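PDB 3GKB: putative enoyl-CoA hydratase from Streptomyces avermitilis, which is of unestablished function but belongs to the crotonase-like family and is probably an enoyl-CoA hydratase or a related enzyme acting on acyl-CoA thioesters. Local coordinates for residues I22-P27 against A34-E39; E100-Q105 against A126-A131; L173-F178 against L273-A278. One frame throughout, in Å; residues are numbered along the deposited sequence.

Interaction 1 of 3, residues I22-P27 against A34-E39; sequences IILDNP and ATMMRE
Met36 reaches from the first turn of helix 34-48 into the angle between Leu24, the last residue of strand 19-24, and Asn26 in the loop beyond it. The touching is apolar. The terminal methyl CE of Met36 meets Asn26 CB at 3.8 Å, while its sulfur SD lies 4.2 Å from the methyl CD2 of Leu24. A long, unbranched methionine suits a gap this wide, since the nearest backbones, at Asn26 and Met36, stay 8.2 Å apart from CA to CA. Its chain leaves the helix with CG opposite the backbone N (chi1 -172°) and runs straight to SD, where a bend at chi3 (-72°) turns CE to Asn26. The contact fastens the start of the crossover helix to the strand it follows in the beta-alpha-beta unit of strand 19-24, helix 34-48 and strand 55-60, part of the crotonase-like fold. No hydrogen bond joins the two segments. Asn26 meets the methionine with its CB, while its ND2 donates to Val31 O. Asn30 clasps the same turn, its side-chain amide bonding Leu24 O and Asn26 N.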
ATOM      1  N   ILE B  22      28.066  -7.910   0.151  1.00 16.46           N
ATOM      2  CA  ILE B  22      28.552  -7.322   1.382  1.00 16.22           C
ATOM      3  C   ILE B  22      28.005  -8.194   2.500  1.00 16.74           C
ATOM      4  O   ILE B  22      26.802  -8.308   2.662  1.00 15.66           O
ATOM      5  CB  ILE B  22      28.108  -5.841   1.516  1.00 16.29           C
ATOM      6  CG1 ILE B  22      28.701  -4.994   0.368  1.00 16.50           C
ATOM      7  CG2 ILE B  22      28.514  -5.290   2.852  1.00 15.81           C
ATOM      8  CD1 ILE B  22      28.236  -3.534   0.367  1.00 17.05           C
ATOM      9  N   ILE B  23      28.900  -8.835   3.235  1.00 16.79           N
ATOM     10  CA  ILE B  23      28.519  -9.756   4.292  1.00 17.23           C
ATOM     11  C   ILE B  23      28.846  -9.083   5.610  1.00 16.37           C
ATOM     12  O   ILE B  23      30.014  -8.770   5.894  1.00 17.05           O
ATOM     13  CB  ILE B  23      29.296 -11.103   4.201  1.00 18.45           C
ATOM     14  CG1 ILE B  23      29.082 -11.750   2.817  1.00 22.07           C
ATOM     15  CG2 ILE B  23      28.841 -12.038   5.342  1.00 19.44           C
ATOM     16  CD1 ILE B  23      30.030 -12.924   2.505  1.00 26.48           C
ATOM     17  N   LEU B  24      27.812  -8.880   6.421  1.00 16.57           N
ATOM     18  CA  LEU B  24      27.908  -8.182   7.680  1.00 16.94           C
ATOM     19  C   LEU B  24      28.311  -9.183   8.778  1.00 17.77           C
ATOM     20  O   LEU B  24      27.696 -10.239   8.906  1.00 17.26           O
ATOM     21  CB  LEU B  24      26.569  -7.497   7.997  1.00 17.41           C
ATOM     22  CG  LEU B  24      26.072  -6.515   6.913  1.00 17.82           C
ATOM     23  CD1 LEU B  24      24.550  -6.347   6.951  1.00 17.64           C
ATOM     24  CD2 LEU B  24      26.735  -5.189   7.076  1.00 16.82           C
ATOM     25  N   ASP B  25      29.386  -8.870   9.508  1.00 18.42           N
ATOM     26  CA  ASP B  25      30.016  -9.821  10.444  1.00 19.77           C
ATOM     27  C   ASP B  25      30.702  -9.064  11.581  1.00 19.55           C
ATOM     28  O   ASP B  25      31.887  -8.668  11.481  1.00 19.11           O
ATOM     29  CB  ASP B  25      30.998 -10.733   9.698  1.00 20.15           C
ATOM     30  CG  ASP B  25      31.471 -11.940  10.528  1.00 23.75           C
ATOM     31  OD1 ASP B  25      31.116 -12.062  11.721  1.00 25.35           O
ATOM     32  OD2 ASP B  25      32.182 -12.814   9.950  1.00 29.00           O
ATOM     33  N   ASN B  26      29.925  -8.802  12.636  1.00 18.56           N
ATOM     34  CA  ASN B  26      30.389  -8.035  13.790  1.00 19.27           C
ATOM     35  C   ASN B  26      29.925  -8.732  15.061  1.00 19.32           C
ATOM     36  O   ASN B  26      28.943  -8.325  15.681  1.00 19.61           O
ATOM     37  CB  ASN B  26      29.877  -6.595  13.738  1.00 18.36           C
ATOM     38  CG  ASN B  26      30.387  -5.760  14.856  1.00 21.05           C
ATOM     39  OD1 ASN B  26      31.538  -5.897  15.254  1.00 20.55           O
ATOM     40  ND2 ASN B  26      29.553  -4.847  15.354  1.00 21.29           N
ATOM     41  N   PRO B  27      30.638  -9.793  15.467  1.00 20.05           N
ATOM     42  CA  PRO B  27      30.256 -10.550  16.657  1.00 20.06           C
ATOM     43  C   PRO B  27      30.097  -9.701  17.916  1.00 19.98           C
ATOM     44  O   PRO B  27      30.760  -8.678  18.061  1.00 20.45           O
ATOM     45  CB  PRO B  27      31.414 -11.530  16.830  1.00 20.70           C
ATOM     46  CG  PRO B  27      31.998 -11.674  15.526  1.00 21.05           C
ATOM     47  CD  PRO B  27      31.833 -10.363  14.825  1.00 20.68           C
ATOM     48  N   ALA B  34      29.808   2.475  15.655  1.00 18.69           N
ATOM     49  CA  ALA B  34      30.432   3.573  14.922  1.00 18.65           C
ATOM     50  C   ALA B  34      31.392   3.079  13.854  1.00 18.36           C
ATOM     51  O   ALA B  34      31.446   3.659  12.757  1.00 18.18           O
ATOM     52  CB  ALA B  34      31.152   4.538  15.866  1.00 18.19           C
ATOM     53  N   THR B  35      32.123   2.004  14.161  1.00 19.19           N
ATOM     54  CA  THR B  35      33.038   1.418  13.205  1.00 19.40           C
ATOM     55  C   THR B  35      32.295   0.876  11.988  1.00 18.85           C
ATOM     56  O   THR B  35      32.677   1.160  10.861  1.00 17.64           O
ATOM     57  CB  THR B  35      33.968   0.349  13.845  1.00 20.49           C
ATOM     58  OG1 THR B  35      34.748   0.972  14.883  1.00 21.36           O
ATOM     59  CG2 THR B  35      34.907  -0.225  12.793  1.00 19.85           C
ATOM     60  N   MET B  36      31.209   0.137  12.201  1.00 18.30           N
ATOM     61  CA  MET B  36      30.435  -0.358  11.051  1.00 18.35           C
ATOM     62  C   MET B  36      29.867   0.785  10.200  1.00 17.75           C
ATOM     63  O   MET B  36      29.870   0.702   8.972  1.00 18.14           O
ATOM     64  CB  MET B  36      29.290  -1.302  11.463  1.00 17.72           C
ATOM     65  CG  MET B  36      28.585  -1.980  10.254  1.00 18.50           C
ATOM     66  SD  MET B  36      27.074  -2.966  10.629  1.00 12.77           S
ATOM     67  CE  MET B  36      27.828  -4.410  11.458  1.00 18.22           C
ATOM     68  N   MET B  37      29.363   1.818  10.852  1.00 17.22           N
ATOM     69  CA  MET B  37      28.797   2.974  10.160  1.00 17.37           C
ATOM     70  C   MET B  37      29.848   3.602   9.225  1.00 17.83           C
ATOM     71  O   MET B  37      29.556   3.975   8.090  1.00 17.59           O
ATOM     72  CB  MET B  37      28.276   3.998  11.182  1.00 17.49           C
ATOM     73  CG  MET B  37      27.019   3.559  11.950  1.00 17.51           C
ATOM     74  SD  MET B  37      26.465   4.552  13.363  1.00 11.76           S
ATOM     75  CE  MET B  37      25.839   5.982  12.507  1.00 18.42           C
ATOM     76  N   ARG B  38      31.085   3.700   9.714  1.00 18.28           N
ATOM     77  CA  ARG B  38      32.164   4.277   8.917  1.00 19.46           C
ATOM     78  C   ARG B  38      32.561   3.341   7.778  1.00 18.53           C
ATOM     79  O   ARG B  38      32.778   3.796   6.646  1.00 19.32           O
ATOM     80  CB  ARG B  38      33.358   4.601   9.841  1.00 19.93           C
ATOM     81  CG  ARG B  38      34.561   5.169   9.173  1.00 26.70           C
ATOM     82  CD  ARG B  38      35.495   5.760  10.245  1.00 31.84           C
ATOM     83  NE  ARG B  38      36.156   4.741  11.064  1.00 37.38           N
ATOM     84  CZ  ARG B  38      35.808   4.345  12.296  1.00 40.84           C
ATOM     85  NH1 ARG B  38      34.757   4.858  12.947  1.00 43.21           N
ATOM     86  NH2 ARG B  38      36.542   3.411  12.897  1.00 42.05           N
ATOM     87  N   GLU B  39      32.623   2.039   8.061  1.00 18.73           N
ATOM     88  CA  GLU B  39      33.040   1.061   7.059  1.00 19.46           C
ATOM     89  C   GLU B  39      31.978   0.926   5.957  1.00 18.90           C
ATOM     90  O   GLU B  39      32.325   0.785   4.788  1.00 17.52           O
ATOM     91  CB  GLU B  39      33.372  -0.305   7.683  1.00 19.82           C
ATOM     92  CG  GLU B  39      34.639  -0.294   8.533  1.00 21.43           C
ATOM     93  CD  GLU B  39      35.024  -1.651   9.074  1.00 25.45           C
ATOM     94  OE1 GLU B  39      34.199  -2.595   9.073  1.00 24.50           O
ATOM     95  OE2 GLU B  39      36.182  -1.773   9.540  1.00 25.72           O
TER

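Interaction 2 of 3, residues E100-Q105 against A126-A131; sequences ELIRHQ and AAADMA
Ile102 and Arg103, on the last turn of helix 96-103, lie against the corner where helix 120-127 gives way to Ala128. Ile102 presses its CG2 methyl onto that corner, 3.6 Å from Ala128 CA and 4.1 Å from Ala127 CB. Its chi1 (-66°) places CG2 anti to the backbone N, on the side facing Ala128, and the longer CG1 arm beside that N. Ala127, whose CB faces helix 96-103, suits its place because a mere methyl lets CA of Arg103 and of Ala127 come within 5.4 Å. Arg103 adds its aliphatic root, CG lying 3.5 Å from Ala127 O. In this crotonase-like fold the junction sets helix 96-103 against the link from helix 120-127 to strand 130-134 of the central sheet. Beyond CG the Arg103 chain bends at chi2 and chi3 and turns back to its own helix. There it grips the carboxylate side-on, Arg103 NH1 to Glu100 OE1 at 2.7 Å and Arg103 NE to Glu100 OE2 at 2.9 Å, both close to the guanidinium plane; Tyr158 also bonds OE2, and Asp227 O takes NH2. Glu100 O accepts from both His104 N and His104 ND1, which reach it from opposite faces of its plane. Water 1 donates to Ile102 O at 2.7 Å and, weakly, to Asp129 OD1, an aspartate that forms salt bridges with Lys221 and with Arg165 of the second subunit.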
ATOM      1  N   GLU B 100      19.962   6.601   4.229  1.00 16.27           N
ATOM      2  CA  GLU B 100      19.985   7.536   3.116  1.00 17.03           C
ATOM      3  C   GLU B 100      21.088   7.224   2.113  1.00 17.09           C
ATOM      4  O   GLU B 100      20.886   7.375   0.916  1.00 17.38           O
ATOM      5  CB  GLU B 100      20.025   8.990   3.616  1.00 17.57           C
ATOM      6  CG  GLU B 100      18.699   9.388   4.295  1.00 18.25           C
ATOM      7  CD  GLU B 100      17.501   9.181   3.385  1.00 18.47           C
ATOM      8  OE1 GLU B 100      17.283   9.980   2.435  1.00 16.79           O
ATOM      9  OE2 GLU B 100      16.781   8.184   3.609  1.00 18.05           O
ATOM     10  N   LEU B 101      22.243   6.738   2.579  1.00 17.70           N
ATOM     11  CA  LEU B 101      23.299   6.289   1.635  1.00 18.26           C
ATOM     12  C   LEU B 101      22.781   5.108   0.787  1.00 17.66           C
ATOM     13  O   LEU B 101      22.872   5.109  -0.436  1.00 17.35           O
ATOM     14  CB  LEU B 101      24.537   5.899   2.419  1.00 18.53           C
ATOM     15  CG  LEU B 101      25.814   5.568   1.642  1.00 22.41           C
ATOM     16  CD1 LEU B 101      26.277   6.761   0.835  1.00 23.69           C
ATOM     17  CD2 LEU B 101      26.833   5.120   2.674  1.00 25.67           C
ATOM     18  N   ILE B 102      22.175   4.128   1.445  1.00 16.99           N
ATOM     19  CA  ILE B 102      21.595   2.963   0.746  1.00 16.20           C
ATOM     20  C   ILE B 102      20.515   3.395  -0.271  1.00 16.42           C
ATOM     21  O   ILE B 102      20.493   2.933  -1.433  1.00 16.92           O
ATOM     22  CB  ILE B 102      21.006   1.940   1.763  1.00 15.94           C
ATOM     23  CG1 ILE B 102      22.115   1.311   2.610  1.00 15.57           C
ATOM     24  CG2 ILE B 102      20.229   0.844   1.031  1.00 15.99           C
ATOM     25  CD1 ILE B 102      21.653   0.627   3.916  1.00 15.17           C
ATOM     26  N   ARG B 103      19.601   4.245   0.164  1.00 16.11           N
ATOM     27  CA  ARG B 103      18.472   4.657  -0.691  1.00 16.62           C
ATOM     28  C   ARG B 103      18.934   5.352  -1.985  1.00 16.61           C
ATOM     29  O   ARG B 103      18.250   5.277  -2.988  1.00 16.92           O
ATOM     30  CB  ARG B 103      17.553   5.649   0.027  1.00 16.76           C
ATOM     31  CG  ARG B 103      16.576   5.036   1.021  1.00 17.80           C
ATOM     32  CD  ARG B 103      15.249   5.802   1.066  1.00 16.69           C
ATOM     33  NE  ARG B 103      15.430   7.227   1.271  1.00 15.39           N
ATOM     34  CZ  ARG B 103      14.878   8.212   0.558  1.00 18.97           C
ATOM     35  NH1 ARG B 103      15.149   9.480   0.878  1.00 17.62           N
ATOM     36  NH2 ARG B 103      14.035   7.970  -0.433  1.00 19.02           N
ATOM     37  N   HIS B 104      20.068   6.054  -1.928  1.00 15.94           N
ATOM     38  CA  HIS B 104      20.588   6.802  -3.087  1.00 16.68           C
ATOM     39  C   HIS B 104      21.723   6.106  -3.860  1.00 16.37           C
ATOM     40  O   HIS B 104      22.311   6.686  -4.795  1.00 15.95           O
ATOM     41  CB  HIS B 104      20.983   8.201  -2.622  1.00 17.41           C
ATOM     42  CG  HIS B 104      19.818   8.991  -2.122  1.00 18.98           C
ATOM     43  ND1 HIS B 104      19.510   9.088  -0.785  1.00 20.74           N
ATOM     44  CD2 HIS B 104      18.869   9.693  -2.785  1.00 20.14           C
ATOM     45  CE1 HIS B 104      18.426   9.836  -0.645  1.00 21.66           C
ATOM     46  NE2 HIS B 104      18.021  10.218  -1.843  1.00 20.39           N
ATOM     47  N   GLN B 105      22.001   4.854  -3.505  1.00 15.93           N
ATOM     48  CA  GLN B 105      23.084   4.083  -4.138  1.00 16.99           C
ATOM     49  C   GLN B 105      22.761   3.892  -5.634  1.00 16.73           C
ATOM     50  O   GLN B 105      21.591   3.643  -6.005  1.00 16.24           O
ATOM     51  CB  GLN B 105      23.254   2.747  -3.423  1.00 16.29           C
ATOM     52  CG  GLN B 105      24.527   1.929  -3.774  1.00 16.78           C
ATOM     53  CD  GLN B 105      25.816   2.562  -3.253  1.00 16.38           C
ATOM     54  OE1 GLN B 105      25.814   3.312  -2.265  1.00 19.82           O
ATOM     55  NE2 GLN B 105      26.930   2.257  -3.916  1.00 16.81           N
ATOM     56  N   ALA B 126      14.770  -1.857   5.262  1.00 13.91           N
ATOM     57  CA  ALA B 126      13.684  -1.162   4.531  1.00 14.03           C
ATOM     58  C   ALA B 126      14.214  -0.160   3.504  1.00 13.38           C
ATOM     59  O   ALA B 126      13.516   0.199   2.570  1.00 13.64           O
ATOM     60  CB  ALA B 126      12.759  -0.448   5.515  1.00 14.42           C
ATOM     61  N   ALA B 127      15.465   0.257   3.662  1.00 14.33           N
ATOM     62  CA  ALA B 127      16.067   1.319   2.826  1.00 14.34           C
ATOM     63  C   ALA B 127      16.551   0.790   1.463  1.00 14.12           C
ATOM     64  O   ALA B 127      16.641   1.545   0.486  1.00 13.75           O
ATOM     65  CB  ALA B 127      17.243   1.952   3.553  1.00 14.37           C
ATOM     66  N   ALA B 128      16.853  -0.503   1.403  1.00 14.03           N
ATOM     67  CA  ALA B 128      17.347  -1.119   0.169  1.00 14.08           C
ATOM     68  C   ALA B 128      16.264  -1.114  -0.916  1.00 14.72           C
ATOM     69  O   ALA B 128      15.064  -1.068  -0.620  1.00 14.51           O
ATOM     70  CB  ALA B 128      17.834  -2.526   0.430  1.00 13.63           C
ATOM     71  N   ASP B 129      16.679  -1.189  -2.181  1.00 14.17           N
ATOM     72  CA  ASP B 129      15.716  -1.235  -3.267  1.00 14.45           C
ATOM     73  C   ASP B 129      14.752  -2.404  -3.121  1.00 14.44           C
ATOM     74  O   ASP B 129      13.544  -2.283  -3.391  1.00 13.35           O
ATOM     75  CB  ASP B 129      16.383  -1.307  -4.639  1.00 14.24           C
ATOM     76  CG  ASP B 129      17.186  -0.059  -4.981  1.00 17.13           C
ATOM     77  OD1 ASP B 129      16.888   1.051  -4.476  1.00 15.98           O
ATOM     78  OD2 ASP B 129      18.151  -0.221  -5.776  1.00 19.63           O
ATOM     79  N   MET B 130      15.277  -3.555  -2.696  1.00 14.42           N
ATOM     80  CA  MET B 130      14.414  -4.724  -2.493  1.00 15.53           C
ATOM     81  C   MET B 130      14.951  -5.594  -1.363  1.00 15.74           C
ATOM     82  O   MET B 130      16.182  -5.642  -1.119  1.00 15.79           O
ATOM     83  CB  MET B 130      14.184  -5.531  -3.815  1.00 17.17           C
ATOM     84  CG  MET B 130      15.366  -5.951  -4.642  1.00 18.12           C
ATOM     85  SD  MET B 130      14.988  -6.458  -6.424  1.00  8.53           S
ATOM     86  CE  MET B 130      15.068  -4.924  -7.294  1.00 17.45           C
ATOM     87  N   ALA B 131      14.033  -6.249  -0.650  1.00 14.09           N
ATOM     88  CA  ALA B 131      14.370  -7.094   0.480  1.00 14.15           C
ATOM     89  C   ALA B 131      13.545  -8.389   0.376  1.00 13.81           C
ATOM     90  O   ALA B 131      12.313  -8.350   0.196  1.00 13.87           O
ATOM     91  CB  ALA B 131      14.052  -6.412   1.782  1.00 14.29           C
TER
HETATM   92  O   HOH W   1      19.547   1.655  -3.614  1.00 19.86           O

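Interaction 3 of 3, residues L173-F178 against L273-A278; sequences LTADLF and LMRSVA
The backbones stay well apart, 10.3 Å between the CA atoms of Ala175 and Arg275, where the chain leaves helix 165-174 at Ala175, with positive phi, beside helix 270-280. An arginine suits the gap, being long enough to cross it and rich in N-H groups; its chain is extended from CG to NE, and chi1 (-66°) sets CG opposite the carbonyl carbon. Its NH2 approaches Thr174 O, at the edge of the guanidinium, at 2.7 Å, but the bond is bent (121°) and weak. The same NH2 donates to water 2 at 3.0 Å, which also lies within hydrogen-bonding distance of Leu173 O: one carbonyl is reached directly, a second through water. Asp176 OD1 sits near the guanidinium plane, 3.6 Å from Arg275 NH1 in a loose salt bridge, the two flat groups turned 60° apart. Its OD2 pairs with Arg204 of the third subunit. Replacing Arg275 with an alanine would probably leave Asp176 OD1 without this charge partner, Thr174 O without its weak N-H bond and water 2 without this donor. The tie is thus polar and loose: a long salt bridge, a weak N-H bond and a water, with Asp176, shared by two arginines, reaching the subunit interface.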
ATOM      1  N   LEU B 173       4.808   1.545  17.639  1.00 12.40           N
ATOM      2  CA  LEU B 173       4.309   1.616  19.013  1.00 12.78           C
ATOM      3  C   LEU B 173       4.098   0.241  19.629  1.00 13.07           C
ATOM      4  O   LEU B 173       4.326   0.076  20.814  1.00 13.93           O
ATOM      5  CB  LEU B 173       3.059   2.500  19.077  1.00 12.62           C
ATOM      6  CG  LEU B 173       3.318   3.996  18.864  1.00 14.41           C
ATOM      7  CD1 LEU B 173       2.009   4.780  18.833  1.00 16.97           C
ATOM      8  CD2 LEU B 173       4.268   4.630  19.928  1.00 13.38           C
ATOM      9  N   THR B 174       3.711  -0.773  18.850  1.00 13.40           N
ATOM     10  CA  THR B 174       3.632  -2.133  19.417  1.00 13.76           C
ATOM     11  C   THR B 174       5.044  -2.659  19.659  1.00 14.37           C
ATOM     12  O   THR B 174       5.274  -3.472  20.548  1.00 13.46           O
ATOM     13  CB  THR B 174       2.837  -3.159  18.576  1.00 14.15           C
ATOM     14  OG1 THR B 174       3.506  -3.469  17.346  1.00 14.82           O
ATOM     15  CG2 THR B 174       1.446  -2.671  18.299  1.00 13.91           C
ATOM     16  N   ALA B 175       5.981  -2.199  18.839  1.00 16.05           N
ATOM     17  CA  ALA B 175       7.390  -2.590  18.932  1.00 16.89           C
ATOM     18  C   ALA B 175       7.589  -4.114  18.899  1.00 18.53           C
ATOM     19  O   ALA B 175       8.578  -4.613  19.393  1.00 20.77           O
ATOM     20  CB  ALA B 175       8.056  -1.991  20.184  1.00 17.80           C
ATOM     21  N   ASP B 176       6.677  -4.837  18.280  1.00 17.66           N
ATOM     22  CA  ASP B 176       6.797  -6.270  18.226  1.00 18.51           C
ATOM     23  C   ASP B 176       7.677  -6.721  17.076  1.00 17.60           C
ATOM     24  O   ASP B 176       7.938  -5.966  16.157  1.00 15.93           O
ATOM     25  CB  ASP B 176       5.422  -6.899  18.142  1.00 19.17           C
ATOM     26  CG  ASP B 176       4.699  -6.881  19.478  1.00 21.02           C
ATOM     27  OD1 ASP B 176       5.369  -7.108  20.530  1.00 25.25           O
ATOM     28  OD2 ASP B 176       3.472  -6.648  19.466  1.00 21.46           O
ATOM     29  N   LEU B 177       8.159  -7.951  17.179  1.00 17.25           N
ATOM     30  CA  LEU B 177       8.958  -8.551  16.127  1.00 17.09           C
ATOM     31  C   LEU B 177       7.984  -9.159  15.137  1.00 16.50           C
ATOM     32  O   LEU B 177       7.218 -10.093  15.491  1.00 17.69           O
ATOM     33  CB  LEU B 177       9.879  -9.624  16.712  1.00 17.48           C
ATOM     34  CG  LEU B 177      10.867 -10.219  15.709  1.00 17.61           C
ATOM     35  CD1 LEU B 177      11.893  -9.211  15.374  1.00 15.56           C
ATOM     36  CD2 LEU B 177      11.496 -11.534  16.293  1.00 19.17           C
ATOM     37  N   PHE B 178       7.946  -8.582  13.939  1.00 14.70           N
ATOM     38  CA  PHE B 178       7.080  -9.031  12.857  1.00 15.03           C
ATOM     39  C   PHE B 178       7.737 -10.178  12.113  1.00 16.19           C
ATOM     40  O   PHE B 178       8.909 -10.128  11.815  1.00 16.01           O
ATOM     41  CB  PHE B 178       6.787  -7.871  11.893  1.00 14.31           C
ATOM     42  CG  PHE B 178       5.802  -6.909  12.436  1.00 14.89           C
ATOM     43  CD1 PHE B 178       4.505  -6.849  11.918  1.00 17.67           C
ATOM     44  CD2 PHE B 178       6.127  -6.097  13.503  1.00 15.11           C
ATOM     45  CE1 PHE B 178       3.581  -5.982  12.449  1.00 19.05           C
ATOM     46  CE2 PHE B 178       5.173  -5.225  14.054  1.00 17.81           C
ATOM     47  CZ  PHE B 178       3.908  -5.179  13.516  1.00 19.38           C
ATOM     48  N   LEU B 273      12.789  -8.716  26.965  1.00 17.37           N
ATOM     49  CA  LEU B 273      13.821  -8.211  27.855  1.00 16.58           C
ATOM     50  C   LEU B 273      13.589  -6.744  28.191  1.00 16.91           C
ATOM     51  O   LEU B 273      13.624  -6.339  29.365  1.00 13.94           O
ATOM     52  CB  LEU B 273      15.201  -8.425  27.227  1.00 17.09           C
ATOM     53  CG  LEU B 273      16.409  -7.942  28.026  1.00 20.06           C
ATOM     54  CD1 LEU B 273      16.335  -8.491  29.458  1.00 25.79           C
ATOM     55  CD2 LEU B 273      17.677  -8.408  27.366  1.00 22.27           C
ATOM     56  N   MET B 274      13.321  -5.928  27.164  1.00 15.86           N
ATOM     57  CA  MET B 274      13.124  -4.498  27.411  1.00 16.41           C
ATOM     58  C   MET B 274      11.828  -4.199  28.176  1.00 15.81           C
ATOM     59  O   MET B 274      11.789  -3.280  28.997  1.00 15.36           O
ATOM     60  CB  MET B 274      13.208  -3.670  26.106  1.00 15.63           C
ATOM     61  CG  MET B 274      14.614  -3.684  25.444  1.00 17.38           C
ATOM     62  SD  MET B 274      16.029  -3.202  26.498  1.00 11.56           S
ATOM     63  CE  MET B 274      15.481  -1.634  27.207  1.00 16.75           C
ATOM     64  N   ARG B 275      10.774  -4.985  27.974  1.00 16.12           N
ATOM     65  CA  ARG B 275       9.569  -4.738  28.780  1.00 18.27           C
ATOM     66  C   ARG B 275       9.778  -5.072  30.241  1.00 19.90           C
ATOM     67  O   ARG B 275       9.275  -4.347  31.104  1.00 20.67           O
ATOM     68  CB  ARG B 275       8.366  -5.456  28.211  1.00 18.81           C
ATOM     69  CG  ARG B 275       7.983  -4.894  26.848  1.00 17.89           C
ATOM     70  CD  ARG B 275       6.631  -5.382  26.430  1.00 19.99           C
ATOM     71  NE  ARG B 275       6.184  -4.623  25.262  1.00 21.30           N
ATOM     72  CZ  ARG B 275       6.213  -5.069  24.019  1.00 19.57           C
ATOM     73  NH1 ARG B 275       6.620  -6.291  23.753  1.00 20.15           N
ATOM     74  NH2 ARG B 275       5.817  -4.293  23.037  1.00 20.21           N
ATOM     75  N   SER B 276      10.534  -6.129  30.517  1.00 21.62           N
ATOM     76  CA  SER B 276      10.834  -6.462  31.915  1.00 22.61           C
ATOM     77  C   SER B 276      11.781  -5.442  32.562  1.00 22.55           C
ATOM     78  O   SER B 276      11.632  -5.136  33.751  1.00 23.54           O
ATOM     79  CB  SER B 276      11.351  -7.867  32.043  1.00 23.33           C
ATOM     80  OG  SER B 276      12.630  -7.971  31.496  1.00 28.36           O
ATOM     81  N   VAL B 277      12.758  -4.921  31.808  1.00 22.29           N
ATOM     82  CA  VAL B 277      13.557  -3.791  32.284  1.00 21.86           C
ATOM     83  C   VAL B 277      12.657  -2.601  32.651  1.00 22.66           C
ATOM     84  O   VAL B 277      12.831  -1.983  33.705  1.00 21.56           O
ATOM     85  CB  VAL B 277      14.644  -3.334  31.270  1.00 21.50           C
ATOM     86  CG1 VAL B 277      15.268  -2.015  31.697  1.00 22.05           C
ATOM     87  CG2 VAL B 277      15.700  -4.425  31.109  1.00 21.45           C
ATOM     88  N   ALA B 278      11.711  -2.262  31.783  1.00 22.77           N
ATOM     89  CA  ALA B 278      10.785  -1.158  32.057  1.00 24.06           C
ATOM     90  C   ALA B 278       9.923  -1.438  33.288  1.00 25.39           C
ATOM     91  O   ALA B 278       9.732  -0.541  34.107  1.00 26.39           O
ATOM     92  CB  ALA B 278       9.896  -0.865  30.820  1.00 23.78           C
TER
HETATM   93  O   HOH W   2       4.748  -1.499  23.081  1.00 16.06           O

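Overall arrangement
From the N terminus, interaction 1 comes first and closes a short loop of six residues between strand 19-24 and helix 34-48. Interaction 2 follows, closing a loop of twenty residues that carries strands 108-113 and 116-118 and most of helix 120-127. Interaction 3 spans the longest stretch, bringing helix 270-280 back to the end of helix 165-174 across 94 mostly helical residues. The three loops lie in series, none nested or crossed. Interactions 1 and 2 both reach the six-stranded sheet, with centres 16 Å apart, whereas the centre of interaction 3 lies 26 Å from that of interaction 2, on the opposite side of the chain's centre. Interactions 2 and 3 also border neighbouring subunits of the trimer.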